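Local atomic coordinates of adenosylmethionine-8-amino-7-oxononanoate aminotransferase (Methanocaldococcus jannaschii, PDB entry 6ZHK), a protein that probably catalyses transfer of an amino group from S-adenosyl-L-methionine to 8-amino-7-oxononanoate, a pyridoxal-phosphate-dependent step in biotin biosynthesis. Residues His23-Met28 with Glu153-Asp158; Gly235-Met238 with Gly242-Pro245. All coordinates share one frame; numbering follows the deposited sequence.

Contact 1 (His23-Met28 with Glu153-Asp158); sequences HPYTQM and EGYHGD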
loop_
_atom_site.group_PDB
_atom_site.type_symbol
_atom_site.label_atom_id
_atom_site.label_comp_id
_atom_site.label_asym_id
_atom_site.label_seq_id
_atom_site.Cartn_x
_atom_site.Cartn_y
_atom_site.Cartn_z
ATOM N N HIS A 23 14.912 -1.989 -8.360
ATOM C CA HIS A 23 14.068 -3.159 -8.110
ATOM C C HIS A 23 13.946 -3.403 -6.613
ATOM O O HIS A 23 14.849 -3.071 -5.848
ATOM C CB HIS A 23 14.676 -4.412 -8.762
ATOM C CG HIS A 23 14.395 -4.477 -10.233
ATOM N ND1 HIS A 23 13.517 -5.408 -10.744
ATOM C CD2 HIS A 23 14.834 -3.714 -11.268
ATOM C CE1 HIS A 23 13.398 -5.240 -12.067
ATOM N NE2 HIS A 23 14.231 -4.190 -12.413
ATOM N N PRO A 24 12.803 -3.990 -6.166
ATOM C CA PRO A 24 12.608 -4.336 -4.755
ATOM C C PRO A 24 13.534 -5.518 -4.393
ATOM O O PRO A 24 13.750 -6.407 -5.225
ATOM C CB PRO A 24 11.137 -4.812 -4.745
ATOM C CG PRO A 24 10.826 -5.295 -6.201
ATOM C CD PRO A 24 11.628 -4.288 -7.021
ATOM N N TYR A 25 14.034 -5.524 -3.148
ATOM C CA TYR A 25 14.796 -6.618 -2.551
ATOM C C TYR A 25 15.896 -7.087 -3.512
ATOM O O TYR A 25 16.025 -8.269 -3.730
ATOM C CB TYR A 25 13.908 -7.820 -2.169
ATOM C CG TYR A 25 13.354 -7.672 -0.769
ATOM C CD1 TYR A 25 14.090 -8.082 0.327
ATOM C CD2 TYR A 25 12.127 -7.066 -0.552
ATOM C CE1 TYR A 25 13.617 -7.910 1.631
ATOM C CE2 TYR A 25 11.614 -6.901 0.738
ATOM C CZ TYR A 25 12.357 -7.350 1.817
ATOM O OH TYR A 25 11.897 -7.168 3.095
ATOM N N THR A 26 16.678 -6.171 -4.097
ATOM C CA THR A 26 17.604 -6.621 -5.114
ATOM C C THR A 26 18.872 -5.763 -5.054
ATOM O O THR A 26 18.805 -4.527 -5.079
ATOM C CB THR A 26 16.974 -6.403 -6.515
ATOM O OG1 THR A 26 15.837 -7.244 -6.794
ATOM C CG2 THR A 26 17.982 -6.598 -7.646
ATOM N N GLN A 27 20.035 -6.427 -5.034
ATOM C CA GLN A 27 21.293 -5.702 -5.097
ATOM C C GLN A 27 21.501 -5.329 -6.556
ATOM O O GLN A 27 21.870 -6.190 -7.361
ATOM C CB GLN A 27 22.438 -6.574 -4.536
ATOM C CG GLN A 27 23.816 -6.012 -4.791
ATOM C CD GLN A 27 23.936 -4.536 -4.500
ATOM O OE1 GLN A 27 23.998 -3.746 -5.429
ATOM N NE2 GLN A 27 23.929 -4.149 -3.223
ATOM N N MET A 28 21.337 -4.038 -6.885
ATOM C CA MET A 28 21.216 -3.610 -8.270
ATOM C C MET A 28 22.567 -3.767 -8.989
ATOM O O MET A 28 22.595 -3.913 -10.206
ATOM C CB MET A 28 20.759 -2.154 -8.321
ATOM C CG MET A 28 19.209 -1.983 -8.022
ATOM S SD MET A 28 18.163 -3.121 -9.032
ATOM C CE MET A 28 18.459 -2.337 -10.621
ATOM N N GLU A 153 12.432 -13.238 13.947
ATOM C CA GLU A 153 12.424 -13.776 12.590
ATOM C C GLU A 153 11.031 -13.702 11.978
ATOM O O GLU A 153 10.874 -14.108 10.825
ATOM C CB GLU A 153 12.872 -15.253 12.515
ATOM C CG GLU A 153 14.348 -15.540 12.822
ATOM C CD GLU A 153 14.730 -17.026 12.964
ATOM O OE1 GLU A 153 13.922 -17.932 12.581
ATOM O OE2 GLU A 153 15.830 -17.299 13.496
ATOM N N GLY A 154 10.006 -13.228 12.693
ATOM C CA GLY A 154 8.708 -13.056 12.046
ATOM C C GLY A 154 8.758 -11.900 11.031
ATOM O O GLY A 154 9.628 -11.039 11.118
ATOM N N TYR A 155 7.800 -11.856 10.102
ATOM C CA TYR A 155 7.863 -10.864 9.041
ATOM C C TYR A 155 6.418 -10.464 8.727
ATOM O O TYR A 155 5.576 -11.335 8.568
ATOM C CB TYR A 155 8.516 -11.470 7.786
ATOM C CG TYR A 155 8.504 -10.490 6.634
ATOM C CD1 TYR A 155 9.480 -9.511 6.526
ATOM C CD2 TYR A 155 7.515 -10.556 5.652
ATOM C CE1 TYR A 155 9.440 -8.547 5.528
ATOM C CE2 TYR A 155 7.496 -9.644 4.603
ATOM C CZ TYR A 155 8.455 -8.644 4.563
ATOM O OH TYR A 155 8.411 -7.754 3.529
ATOM N N HIS A 156 6.174 -9.135 8.624
ATOM C CA HIS A 156 4.848 -8.566 8.438
ATOM C C HIS A 156 4.859 -7.481 7.367
ATOM O O HIS A 156 3.803 -6.907 7.089
ATOM C CB HIS A 156 4.325 -8.054 9.796
ATOM C CG HIS A 156 4.069 -9.227 10.705
ATOM N ND1 HIS A 156 3.127 -10.181 10.428
ATOM C CD2 HIS A 156 4.666 -9.621 11.826
ATOM C CE1 HIS A 156 3.170 -11.148 11.329
ATOM N NE2 HIS A 156 4.051 -10.793 12.232
ATOM N N GLY A 157 6.013 -7.272 6.717
ATOM C CA GLY A 157 6.098 -6.255 5.687
ATOM C C GLY A 157 7.191 -5.247 5.994
ATOM O O GLY A 157 7.860 -5.333 7.037
ATOM N N ASP A 158 7.252 -4.199 5.155
ATOM C CA ASP A 158 8.445 -3.357 5.179
ATOM C C ASP A 158 8.167 -1.886 5.527
ATOM O O ASP A 158 9.123 -1.099 5.576
ATOM C CB ASP A 158 9.127 -3.324 3.803
ATOM C CG ASP A 158 9.525 -4.704 3.312
ATOM O OD1 ASP A 158 9.904 -5.529 4.164
ATOM O OD2 ASP A 158 9.312 -4.943 2.126
#

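Contact 2 (Gly235-Met238 with Gly242-Pro245); sequences GGIM and GMIP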
loop_
_atom_site.group_PDB
_atom_site.type_symbol
_atom_site.label_atom_id
_atom_site.label_comp_id
_atom_site.label_asym_id
_atom_site.label_seq_id
_atom_site.Cartn_x
_atom_site.Cartn_y
_atom_site.Cartn_z
ATOM N N GLY A 235 0.347 -16.893 10.082
ATOM C CA GLY A 235 -0.708 -17.912 10.117
ATOM C C GLY A 235 -0.147 -19.341 10.027
ATOM O O GLY A 235 -0.467 -20.113 9.127
ATOM N N GLY A 236 0.698 -19.709 10.990
ATOM C CA GLY A 236 0.978 -21.131 11.154
ATOM C C GLY A 236 2.286 -21.503 10.492
ATOM O O GLY A 236 2.777 -22.636 10.666
ATOM N N ILE A 237 2.839 -20.544 9.724
ATOM C CA ILE A 237 4.152 -20.761 9.175
ATOM C C ILE A 237 4.837 -19.411 8.989
ATOM O O ILE A 237 4.165 -18.428 8.799
ATOM C CB ILE A 237 4.022 -21.537 7.858
ATOM C CG1 ILE A 237 5.378 -21.818 7.172
ATOM C CG2 ILE A 237 3.044 -20.829 6.961
ATOM C CD1 ILE A 237 5.226 -22.915 6.128
ATOM N N MET A 238 6.133 -19.379 9.272
ATOM C CA MET A 238 6.936 -18.178 9.094
ATOM C C MET A 238 7.519 -18.191 7.675
ATOM O O MET A 238 8.430 -18.967 7.360
ATOM C CB MET A 238 8.038 -18.122 10.158
ATOM C CG MET A 238 7.497 -18.343 11.618
ATOM S SD MET A 238 8.875 -18.398 12.808
ATOM C CE MET A 238 9.298 -16.659 12.782
ATOM N N GLY A 242 11.846 -18.627 6.155
ATOM C CA GLY A 242 12.256 -19.787 5.379
ATOM C C GLY A 242 11.246 -20.929 5.433
ATOM O O GLY A 242 11.636 -22.112 5.526
ATOM N N MET A 243 9.949 -20.567 5.447
ATOM C CA MET A 243 8.835 -21.485 5.476
ATOM C C MET A 243 8.966 -22.423 6.661
ATOM O O MET A 243 8.811 -23.622 6.496
ATOM C CB MET A 243 8.697 -22.284 4.156
ATOM C CG MET A 243 8.502 -21.350 2.958
ATOM S SD MET A 243 6.895 -20.495 3.100
ATOM C CE MET A 243 7.276 -19.014 2.140
ATOM N N ILE A 244 9.173 -21.866 7.863
ATOM C CA ILE A 244 9.223 -22.745 9.019
ATOM C C ILE A 244 7.845 -22.816 9.673
ATOM O O ILE A 244 7.297 -21.810 10.085
ATOM C CB ILE A 244 10.262 -22.213 10.018
ATOM C CG1 ILE A 244 11.572 -21.817 9.318
ATOM C CG2 ILE A 244 10.463 -23.253 11.111
ATOM C CD1 ILE A 244 12.541 -21.050 10.206
ATOM N N PRO A 245 7.241 -24.011 9.832
ATOM C CA PRO A 245 5.937 -24.106 10.465
ATOM C C PRO A 245 6.102 -23.728 11.939
ATOM O O PRO A 245 7.129 -24.007 12.570
ATOM C CB PRO A 245 5.523 -25.595 10.374
ATOM C CG PRO A 245 6.815 -26.315 10.028
ATOM C CD PRO A 245 7.789 -25.313 9.426
#

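Contact 1 (His23-Met28 with Glu153-Asp158)
The phenol of Y25 donates a hydrogen bond to D158, with OH 2.8 Å from OD1. Y155 OH donates to that same OD1, also at 2.8 Å. The two hydroxyls come in from opposite faces of the carboxylate plane, the Y25 one lying 39° out of it, and H172 NE2 is a further hydrogen-bond partner of this oxygen. Because both meet OD1, Y25 OH and Y155 OH are spaced 3.6 Å from each other. OD2 accepts from the backbone N of G336 of the second subunit, which brings the dimer interface directly up to this carboxylate. The backbones stay well apart, so side chains alone span the gap. With its CG anti to the backbone N (chi1 176°), Y155 stretches along its loop to put its hydroxyl beside the carboxylate.

Both tyrosines belong to the predicted substrate site of this class-III aminotransferase, Y25 for recognition of the keto substrate and stacking on the adenine of S-adenosylmethionine. R431, another predicted substrate-binding residue, hydrogen-bonds through NH2 to Y25 O.

D158 OD2 also makes a close approach to the edge of the Y25 ring, 3.3 Å from CE2, with ring and carboxylate planes 48° apart. An alanine in place of D158 would probably leave both tyrosine hydroxyls without their common acceptor and the two rings freer to swing.

Contact 2 (Gly235-Met238 with Gly242-Pro245)
A G1 beta bulge marks this hairpin: M238 is matched by two residues, M243 and I244, on the other strand, and the residue holding the bulge's left-handed position (phi 55°) is a methionine, where glycine is the usual occupant. Strands 237-238 and 244-245 form a two-stranded beta hairpin following strand 228-234. Next to the bulge, M238 and I244 form an antiparallel hydrogen-bonded pair. M238 N reaches I244 O at 2.8 Å and nearly straight (173°), while I244 N returns a more bent bond to M238 O at 3.0 Å. I237 and P245 make the adjoining non-hydrogen-bonded pair, a place where a proline costs the ladder no N-H. Here the strands come close, with CA-H...O contacts from I237 CA to I244 O at 3.4 Å and from P245 CA to G236 O at 3.5 Å.

I237 reaches across with its longer branch. CG1, trans to the backbone N (chi1 180°), passes 3.5 Å from I244 O, and CD1 ends 4.0 Å from M243 CB. M238 leaves from the other face, the one it has in common with I244. Its CB and CG lie near I244 O before the chain bends off to its methyl end.

I237 and M243 pack against M394 of strand 394-399, while P245, on the same face as I237, touches R389 and R391 of strand 385-391; R391 NE also hydrogen-bonds to G236 O.

The two contacts come one after the other along the chain, contact 1 closing before contact 2 opens, with their centres about 17 Å apart. One segment of each contact leaves the seven-stranded sheet: 153-158 follows strand 147-151, and 235-238 follows strand 228-234, its parallel neighbour. E234, at the end of that strand, hydrogen-bonds through OE2 to Y155 N. The hairpin and the 153-158 loop also touch directly, since M238 CE packs 3.5 Å from G154 N. The hairpin thus backs the start of the loop that carries Y155, a predicted substrate-binding residue, and, three residues on, D158, while 23-28 approaches from the N-terminal part of the chain to meet them.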